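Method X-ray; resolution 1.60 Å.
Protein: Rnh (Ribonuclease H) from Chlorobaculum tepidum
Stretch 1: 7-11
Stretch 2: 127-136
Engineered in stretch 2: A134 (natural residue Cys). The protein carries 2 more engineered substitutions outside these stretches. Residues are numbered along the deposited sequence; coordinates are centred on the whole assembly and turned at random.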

# COMPACT_ATOMS: atom_id res chain seq x y z
N ILE A 7 -2.78 -3.92 -8.79
CA ILE A 7 -1.82 -2.99 -8.21
C ILE A 7 -0.87 -3.77 -7.34
O ILE A 7 -1.27 -4.57 -6.51
CB ILE A 7 -2.52 -1.87 -7.39
CG1 ILE A 7 -3.60 -1.22 -8.24
CG2 ILE A 7 -1.52 -0.89 -6.90
CD1 ILE A 7 -4.27 -0.06 -7.58
N TYR A 8 0.41 -3.48 -7.53
CA TYR A 8 1.52 -4.10 -6.79
C TYR A 8 2.18 -3.00 -5.98
O TYR A 8 2.59 -2.00 -6.53
CB TYR A 8 2.49 -4.72 -7.75
CG TYR A 8 1.89 -5.75 -8.65
CD1 TYR A 8 1.87 -7.09 -8.29
CD2 TYR A 8 1.32 -5.40 -9.88
CE1 TYR A 8 1.33 -8.06 -9.11
CE2 TYR A 8 0.78 -6.36 -10.70
CZ TYR A 8 0.76 -7.69 -10.31
OH TYR A 8 0.26 -8.66 -11.16
N THR A 9 2.24 -3.18 -4.68
CA THR A 9 2.71 -2.12 -3.79
C THR A 9 3.87 -2.62 -2.93
O THR A 9 3.92 -3.79 -2.50
CB THR A 9 1.55 -1.59 -2.89
OG1 THR A 9 1.16 -2.60 -1.95
CG2 THR A 9 0.39 -1.18 -3.73
N ASP A 10 4.78 -1.69 -2.58
CA ASP A 10 5.91 -2.00 -1.69
C ASP A 10 6.34 -0.75 -0.96
O ASP A 10 6.30 0.33 -1.51
CB ASP A 10 7.13 -2.59 -2.45
CG ASP A 10 8.20 -3.26 -1.53
OD1 ASP A 10 8.91 -2.52 -0.77
OD2 ASP A 10 8.43 -4.51 -1.63
N GLY A 11 6.81 -0.94 0.26
CA GLY A 11 7.43 0.15 0.99
C GLY A 11 8.70 -0.33 1.63
O GLY A 11 8.85 -1.52 1.91
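Stretch 2 (127-136) DNPYNSRADE

Residues 7-11 form an extended strand that continues beyond both ends of the stretch, while 127-136 begin outside regular secondary structure and enter a helix at P129 that runs on past E136. The helix lies across the strand with its N-to-C direction inclined by 41° to that of the strand (signed crossing angle -41°), so the two run in broadly the same sense, and their axes approach to 6.7 Å. The register follows this shared direction: the CA atoms of Y8 and N131 are 5.2 Å apart, and those of D10 and D135 are 5.1 Å apart. Two residues along the extended strand thus match four along the helix, about one turn. The helical backbone is regular, with bonds from S132 N to N128 O (3.1 Å), A134 N to Y130 O (3.0 Å) and D135 N to N131 O (2.9 Å). N128, with phi/psi of -163/162, caps its start: the p rotamer brings OD1 of N128 to 2.9 Å from N of N131, and a weak bond of the same length joins N128 OD1 to Y130 N. Through the other polar atom of its side chain, N128 ND2, it donates to D127 OD2 at 2.9 Å.

The strand alternates, so Y8 and D10 point toward the helix and T9 points away. Y8, in the m rotamer, lays one ring face beneath Y130: CB of Y130 stands 3.3 Å from the Y8 ring centroid, only 7° off the ring normal, a CH-pi contact. The two rings meet obliquely, with centroids 5.2 Å apart and planes at 31°, and the end of the Y130 side chain leads away from the strand. N131 borders the edge of the Y8 ring, and N128 OD1 lies 3.8 Å from Y8 CE1. A134, an engineered residue that is Cys in the natural sequence, points its methyl at the strand backbone; its CB is 3.5 Å from Y8 O and 4.1 Å from T9 C. The CB atoms of D10 and A134 are 4.0 Å apart. D135, one turn beyond N131, brings its carboxylate up to that of D10: D10 OD1 is 3.0 Å from D135 OD1, and D10 OD2 is 3.3 Å from the same oxygen. Each is a close approach of acceptors, not a hydrogen bond. R133 and E136 are free of the strand, and NH1 of R133 forms a salt bridge with OE1 of E136 at 3.0 Å.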

# COMPACT_ATOMS: atom_id res chain seq x y z
N ASP A 127 8.73 -12.11 -5.08
CA ASP A 127 7.63 -13.04 -5.38
C ASP A 127 7.24 -13.09 -6.85
O ASP A 127 6.84 -14.13 -7.38
CB ASP A 127 6.43 -12.58 -4.52
CG ASP A 127 5.20 -13.42 -4.71
OD1 ASP A 127 4.99 -14.35 -3.91
OD2 ASP A 127 4.39 -13.10 -5.60
N ASN A 128 7.35 -11.93 -7.50
CA ASN A 128 6.99 -11.76 -8.90
C ASN A 128 7.64 -10.46 -9.37
O ASN A 128 8.03 -9.64 -8.53
CB ASN A 128 5.45 -11.72 -9.04
CG ASN A 128 4.85 -10.49 -8.41
OD1 ASN A 128 4.87 -9.40 -9.00
ND2 ASN A 128 4.30 -10.64 -7.19
N PRO A 129 7.77 -10.27 -10.69
CA PRO A 129 8.52 -9.10 -11.19
C PRO A 129 7.85 -7.77 -10.95
O PRO A 129 8.50 -6.72 -11.01
CB PRO A 129 8.63 -9.34 -12.71
CG PRO A 129 7.77 -10.47 -13.03
CD PRO A 129 7.28 -11.13 -11.77
N TYR A 130 6.54 -7.80 -10.70
CA TYR A 130 5.78 -6.55 -10.51
C TYR A 130 5.93 -6.00 -9.10
O TYR A 130 6.25 -4.84 -8.92
CB TYR A 130 4.34 -6.74 -10.93
CG TYR A 130 4.25 -7.36 -12.32
CD1 TYR A 130 4.56 -6.61 -13.47
CD2 TYR A 130 3.94 -8.69 -12.48
CE1 TYR A 130 4.50 -7.20 -14.75
CE2 TYR A 130 3.88 -9.28 -13.74
CZ TYR A 130 4.16 -8.53 -14.87
OH TYR A 130 4.12 -9.12 -16.12
N ASN A 131 5.77 -6.85 -8.09
CA ASN A 131 6.18 -6.42 -6.75
C ASN A 131 7.65 -6.09 -6.70
O ASN A 131 8.03 -5.19 -6.00
CB ASN A 131 5.81 -7.44 -5.67
CG ASN A 131 4.37 -7.37 -5.29
OD1 ASN A 131 3.93 -6.41 -4.57
ND2 ASN A 131 3.63 -8.33 -5.73
N SER A 132 8.49 -6.83 -7.43
CA SER A 132 9.91 -6.50 -7.41
C SER A 132 10.13 -5.09 -7.95
O SER A 132 10.98 -4.34 -7.45
CB SER A 132 10.69 -7.48 -8.25
OG SER A 132 10.74 -8.74 -7.62
N ARG A 133 9.41 -4.74 -9.01
CA ARG A 133 9.55 -3.39 -9.57
C ARG A 133 9.07 -2.33 -8.60
O ARG A 133 9.73 -1.29 -8.43
CB ARG A 133 8.82 -3.28 -10.93
CG ARG A 133 8.84 -1.90 -11.54
CD ARG A 133 10.23 -1.43 -11.82
NE ARG A 133 10.19 -0.17 -12.54
CZ ARG A 133 11.18 0.67 -12.63
NH1 ARG A 133 12.34 0.39 -12.09
NH2 ARG A 133 11.04 1.78 -13.33
N ALA A 134 7.94 -2.59 -7.94
CA ALA A 134 7.43 -1.69 -6.91
C ALA A 134 8.47 -1.47 -5.80
O ALA A 134 8.68 -0.33 -5.34
CB ALA A 134 6.12 -2.24 -6.35
N ASP A 135 9.11 -2.56 -5.35
CA ASP A 135 10.19 -2.49 -4.36
C ASP A 135 11.37 -1.64 -4.86
O ASP A 135 11.90 -0.78 -4.12
CB ASP A 135 10.62 -3.91 -4.02
CG ASP A 135 11.75 -3.95 -2.98
OD1 ASP A 135 11.53 -3.48 -1.83
OD2 ASP A 135 12.83 -4.41 -3.32
N GLU A 136 11.78 -1.85 -6.12
CA GLU A 136 12.86 -1.11 -6.74
C GLU A 136 12.49 0.37 -6.76
O GLU A 136 13.33 1.21 -6.46
CB GLU A 136 13.09 -1.61 -8.17
CG GLU A 136 14.26 -1.04 -8.91
CD GLU A 136 14.40 -1.55 -10.37
OE1 GLU A 136 13.44 -2.19 -10.91
OE2 GLU A 136 15.46 -1.32 -10.97